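Long-range contact in diphosphomevalonate decarboxylase, putative (Trypanosoma brucei, PDB 2HKE), which probably catalyses the ATP-dependent decarboxylation of (R)-5-diphosphomevalonate to isopentenyl diphosphate, a precursor of isoprenoids and sterols: residues Gln4-Phe16 with Cys366-Ile378. The protein carries 1 engineered substitution. Numbering follows the deposited sequence. Where two conformers were deposited one is given.
Sequences QCVTVEAPINIAF and CGVKYLGPSESLI. With SO4 (sulfate ion), chain E.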
loop_
_atom_site.group_PDB
_atom_site.type_symbol
_atom_site.label_atom_id
_atom_site.label_comp_id
_atom_site.label_asym_id
_atom_site.label_seq_id
_atom_site.Cartn_x
_atom_site.Cartn_y
_atom_site.Cartn_z
ATOM N N GLN A 4 22.841 16.458 -4.494
ATOM C CA GLN A 4 22.464 17.875 -4.136
ATOM C C GLN A 4 21.485 17.911 -2.918
ATOM O O GLN A 4 21.736 17.275 -1.867
ATOM C CB GLN A 4 21.852 18.556 -5.386
ATOM C CG GLN A 4 22.070 20.083 -5.561
ATOM C CD GLN A 4 21.740 20.893 -4.333
ATOM O OE1 GLN A 4 22.334 20.694 -3.270
ATOM N NE2 GLN A 4 20.787 21.803 -4.459
ATOM N N CYS A 5 20.436 18.728 -3.054
ATOM C CA CYS A 5 19.194 18.686 -2.261
ATOM C C CYS A 5 18.214 17.983 -3.160
ATOM O O CYS A 5 18.026 18.405 -4.294
ATOM C CB CYS A 5 18.707 20.114 -2.007
ATOM S SG CYS A 5 16.954 20.281 -1.510
ATOM N N VAL A 6 17.591 16.903 -2.683
ATOM C CA VAL A 6 16.758 16.080 -3.547
ATOM C C VAL A 6 15.376 15.940 -2.930
ATOM O O VAL A 6 15.269 15.754 -1.722
ATOM C CB VAL A 6 17.384 14.670 -3.726
ATOM C CG1 VAL A 6 16.454 13.752 -4.500
ATOM C CG2 VAL A 6 18.767 14.773 -4.397
ATOM N N THR A 7 14.351 16.031 -3.765
ATOM C CA THR A 7 12.956 15.924 -3.338
ATOM C C THR A 7 12.236 14.903 -4.198
ATOM O O THR A 7 12.343 14.903 -5.430
ATOM C CB THR A 7 12.202 17.300 -3.416
ATOM O OG1 THR A 7 12.886 18.239 -2.602
ATOM C CG2 THR A 7 10.758 17.154 -2.889
ATOM N N VAL A 8 11.494 14.022 -3.531
ATOM C CA VAL A 8 10.811 12.896 -4.187
ATOM C C VAL A 8 9.421 12.806 -3.616
ATOM O O VAL A 8 9.229 13.040 -2.423
ATOM C CB VAL A 8 11.520 11.546 -3.849
ATOM C CG1 VAL A 8 10.706 10.356 -4.330
ATOM C CG2 VAL A 8 12.925 11.528 -4.453
ATOM N N GLU A 9 8.465 12.441 -4.462
ATOM C CA GLU A 9 7.158 12.048 -4.015
ATOM C C GLU A 9 6.974 10.565 -4.346
ATOM O O GLU A 9 7.368 10.103 -5.414
ATOM C CB GLU A 9 6.083 12.888 -4.682
ATOM C CG GLU A 9 5.995 14.319 -4.062
ATOM C CD GLU A 9 4.856 15.158 -4.644
ATOM O OE1 GLU A 9 4.377 14.817 -5.763
ATOM O OE2 GLU A 9 4.451 16.154 -3.964
ATOM N N ALA A 10 6.400 9.830 -3.400
ATOM C CA ALA A 10 6.049 8.437 -3.651
ATOM C C ALA A 10 4.586 8.152 -3.316
ATOM O O ALA A 10 4.038 8.681 -2.332
ATOM C CB ALA A 10 6.976 7.509 -2.873
ATOM N N PRO A 11 3.965 7.221 -4.058
ATOM C CA PRO A 11 2.574 6.820 -3.821
ATOM C C PRO A 11 2.456 5.645 -2.847
ATOM O O PRO A 11 3.433 4.912 -2.643
ATOM C CB PRO A 11 2.173 6.320 -5.188
ATOM C CG PRO A 11 3.395 5.584 -5.659
ATOM C CD PRO A 11 4.558 6.460 -5.173
ATOM N N ILE A 12 1.255 5.408 -2.318
ATOM C CA ILE A 12 1.032 4.123 -1.627
ATOM C C ILE A 12 0.810 3.006 -2.636
ATOM O O ILE A 12 0.655 3.237 -3.818
ATOM C CB ILE A 12 -0.152 4.206 -0.619
ATOM C CG1 ILE A 12 -1.450 4.607 -1.299
ATOM C CG2 ILE A 12 0.190 5.186 0.518
ATOM C CD1 ILE A 12 -2.643 4.499 -0.381
ATOM N N ASN A 13 0.719 1.765 -2.150
ATOM C CA ASN A 13 0.346 0.659 -2.982
ATOM C C ASN A 13 -0.575 -0.233 -2.170
ATOM O O ASN A 13 -0.670 -0.096 -0.911
ATOM C CB ASN A 13 1.596 -0.124 -3.458
ATOM C CG ASN A 13 2.322 -0.835 -2.344
ATOM O OD1 ASN A 13 1.912 -1.902 -1.933
ATOM N ND2 ASN A 13 3.411 -0.254 -1.851
ATOM N N ILE A 14 -1.303 -1.083 -2.868
ATOM C CA ILE A 14 -2.203 -2.031 -2.208
ATOM C C ILE A 14 -1.863 -3.445 -2.618
ATOM O O ILE A 14 -1.981 -3.792 -3.779
ATOM C CB ILE A 14 -3.714 -1.701 -2.416
ATOM C CG1 ILE A 14 -4.614 -2.717 -1.670
ATOM C CG2 ILE A 14 -4.088 -1.651 -3.924
ATOM C CD1 ILE A 14 -4.423 -2.632 -0.121
ATOM N N ALA A 15 -1.470 -4.273 -1.636
ATOM C CA ALA A 15 -1.200 -5.675 -1.895
ATOM C C ALA A 15 -2.497 -6.438 -2.114
ATOM O O ALA A 15 -3.402 -6.352 -1.273
ATOM C CB ALA A 15 -0.481 -6.332 -0.753
ATOM N N PHE A 16 -2.584 -7.173 -3.217
ATOM C CA PHE A 16 -3.698 -8.142 -3.377
ATOM C C PHE A 16 -3.277 -9.565 -3.007
ATOM O O PHE A 16 -4.152 -10.382 -2.706
ATOM C CB PHE A 16 -4.331 -8.047 -4.748
ATOM C CG PHE A 16 -3.356 -8.137 -5.856
ATOM C CD1 PHE A 16 -3.026 -9.359 -6.355
ATOM C CD2 PHE A 16 -2.756 -7.010 -6.396
ATOM C CE1 PHE A 16 -2.099 -9.506 -7.357
ATOM C CE2 PHE A 16 -1.796 -7.164 -7.419
ATOM C CZ PHE A 16 -1.505 -8.408 -7.897
ATOM N N CYS A 366 2.062 5.462 -11.684
ATOM C CA CYS A 366 3.361 5.413 -12.368
ATOM C C CYS A 366 4.562 5.243 -11.451
ATOM O O CYS A 366 5.662 5.000 -11.935
ATOM C CB CYS A 366 3.588 6.703 -13.166
ATOM S SG CYS A 366 2.303 7.033 -14.375
ATOM N N GLY A 367 4.386 5.429 -10.146
ATOM C CA GLY A 367 5.496 5.247 -9.188
ATOM C C GLY A 367 6.163 6.543 -8.717
ATOM O O GLY A 367 5.527 7.585 -8.595
ATOM N N VAL A 368 7.441 6.493 -8.391
ATOM C CA VAL A 368 8.061 7.668 -7.734
ATOM C C VAL A 368 8.389 8.791 -8.718
ATOM O O VAL A 368 8.652 8.541 -9.890
ATOM C CB VAL A 368 9.329 7.325 -6.948
ATOM C CG1 VAL A 368 9.066 6.102 -6.062
ATOM C CG2 VAL A 368 10.488 7.119 -7.895
ATOM N N LYS A 369 8.371 10.013 -8.226
ATOM C CA LYS A 369 8.623 11.206 -9.044
ATOM C C LYS A 369 9.691 12.012 -8.332
ATOM O O LYS A 369 9.631 12.159 -7.129
ATOM C CB LYS A 369 7.341 12.034 -9.197
ATOM C CG LYS A 369 7.375 13.090 -10.318
ATOM C CD LYS A 369 5.967 13.638 -10.744
ATOM C CE LYS A 369 6.064 15.086 -11.358
ATOM N NZ LYS A 369 4.757 15.902 -11.384
ATOM N N TYR A 370 10.673 12.527 -9.077
ATOM C CA TYR A 370 11.726 13.401 -8.529
ATOM C C TYR A 370 11.271 14.800 -8.867
ATOM O O TYR A 370 10.890 15.074 -9.997
ATOM C CB TYR A 370 13.107 13.067 -9.158
ATOM C CG TYR A 370 13.546 11.681 -8.831
ATOM C CD1 TYR A 370 13.044 10.610 -9.534
ATOM C CD2 TYR A 370 14.355 11.432 -7.745
ATOM C CE1 TYR A 370 13.379 9.334 -9.218
ATOM C CE2 TYR A 370 14.720 10.128 -7.398
ATOM C CZ TYR A 370 14.206 9.084 -8.136
ATOM O OH TYR A 370 14.506 7.794 -7.829
ATOM N N LEU A 371 11.309 15.676 -7.897
ATOM C CA LEU A 371 10.791 17.033 -8.045
ATOM C C LEU A 371 11.905 18.075 -8.062
ATOM O O LEU A 371 13.066 17.800 -7.754
ATOM C CB LEU A 371 9.841 17.324 -6.893
ATOM C CG LEU A 371 8.402 16.781 -7.000
ATOM C CD1 LEU A 371 8.257 15.500 -7.792
ATOM C CD2 LEU A 371 7.810 16.676 -5.587
ATOM N N GLY A 372 11.532 19.299 -8.407
ATOM C CA GLY A 372 12.509 20.329 -8.560
ATOM C C GLY A 372 12.730 21.081 -7.283
ATOM O O GLY A 372 11.882 21.061 -6.387
ATOM N N PRO A 373 13.866 21.799 -7.214
ATOM C CA PRO A 373 14.252 22.607 -6.074
ATOM C C PRO A 373 13.149 23.518 -5.543
ATOM O O PRO A 373 13.176 23.867 -4.362
ATOM C CB PRO A 373 15.441 23.427 -6.609
ATOM C CG PRO A 373 15.490 23.172 -8.088
ATOM C CD PRO A 373 14.889 21.847 -8.280
ATOM N N SER A 374 12.184 23.857 -6.395
ATOM C CA SER A 374 11.044 24.703 -6.027
ATOM C C SER A 374 10.125 24.059 -5.007
ATOM O O SER A 374 9.539 24.751 -4.160
ATOM C CB SER A 374 10.222 25.084 -7.281
ATOM O OG SER A 374 9.218 24.116 -7.610
ATOM N N GLU A 375 10.010 22.731 -5.098
ATOM C CA GLU A 375 9.059 21.950 -4.320
ATOM C C GLU A 375 9.666 21.383 -3.050
ATOM O O GLU A 375 9.004 20.650 -2.326
ATOM C CB GLU A 375 8.542 20.791 -5.164
ATOM C CG GLU A 375 8.040 21.218 -6.518
ATOM C CD GLU A 375 6.877 20.369 -7.010
ATOM O OE1 GLU A 375 5.826 20.301 -6.306
ATOM O OE2 GLU A 375 7.001 19.796 -8.121
ATOM N N SER A 376 10.914 21.734 -2.775
ATOM C CA SER A 376 11.615 21.214 -1.636
ATOM C C SER A 376 10.964 21.610 -0.327
ATOM O O SER A 376 10.402 22.688 -0.209
ATOM C CB SER A 376 13.052 21.693 -1.662
ATOM O OG SER A 376 13.749 21.223 -0.535
ATOM N N LEU A 377 11.059 20.728 0.657
ATOM C CA LEU A 377 10.581 20.984 2.013
ATOM C C LEU A 377 11.684 21.615 2.829
ATOM O O LEU A 377 11.509 21.870 4.024
ATOM C CB LEU A 377 10.175 19.670 2.690
ATOM C CG LEU A 377 9.163 18.830 1.925
ATOM C CD1 LEU A 377 8.839 17.530 2.662
ATOM C CD2 LEU A 377 7.910 19.644 1.703
ATOM N N ILE A 378 12.834 21.784 2.188
ATOM C CA ILE A 378 14.027 22.341 2.809
ATOM C C ILE A 378 14.262 23.683 2.103
ATOM O O ILE A 378 14.534 23.708 0.891
ATOM C CB ILE A 378 15.255 21.389 2.641
ATOM C CG1 ILE A 378 15.048 20.087 3.430
ATOM C CG2 ILE A 378 16.548 22.059 3.088
ATOM C CD1 ILE A 378 16.097 19.043 3.199
HETATM S S SO4 E . 0.679 9.195 -10.985
HETATM O O1 SO4 E . 1.335 9.193 -9.677
HETATM O O2 SO4 E . -0.523 10.029 -10.867
HETATM O O3 SO4 E . 1.594 9.874 -11.920
HETATM O O4 SO4 E . 0.189 7.920 -11.531
HETATM O O HOH W 1 14.934 16.692 -6.579
HETATM O O HOH W 2 5.241 19.121 -4.244
#
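The carbonyl O of T7 takes the N-H of L371 at 2.8 Å. This bond belongs to an antiparallel pairing, centred on E9 and K369, that brings the C-terminal strand 369-371 of this GHMP-family protein onto the N-terminal strand 5-15, whose other edge at V6, V8 and A10 pairs with strand 48-55. At E9 and K369 the backbones exchange two bonds: E9 N reaches K369 O at 2.9 Å, and K369 N returns to E9 O at 3.0 Å. Beyond the T7-L371 bond the strands separate, and a water accepts from T7 N; its distance to L371 O is suspiciously short.

V8 and Y370, a non-hydrogen-bonded pair, lie side by side against helix 114-130. V8 CG2, anti to its carbonyl carbon, meets the tyrosine ring obliquely, 3.6 Å from Y370 CD2; R128 of that helix makes a cation-pi contact with the same ring. V368 extends this side, its CG1 touching A10 CB.

On the other face of the sheet, with T7, E9 and L371 cross at about a right angle. The methyl CD2 of L371 comes unusually close to E9 CG, and its placing is doubtful. Extended beyond CG, E9 puts OE2 into a salt bridge with R47. A second water donates to E9 OE2, but its link to E375 OE1 is too short to trust.

After strand 369-371 the chain turns back over T7. The threonine hydroxyl, beside its own backbone N (chi1 -58°), sits 3.4 Å from S376 CA and hydrogen-bonds to S51 OG, which also receives L377 N. S376 OG forms an ST turn by accepting I378 N at 2.9 Å, and C5 SG rests 3.5 Å from that same S376 OG.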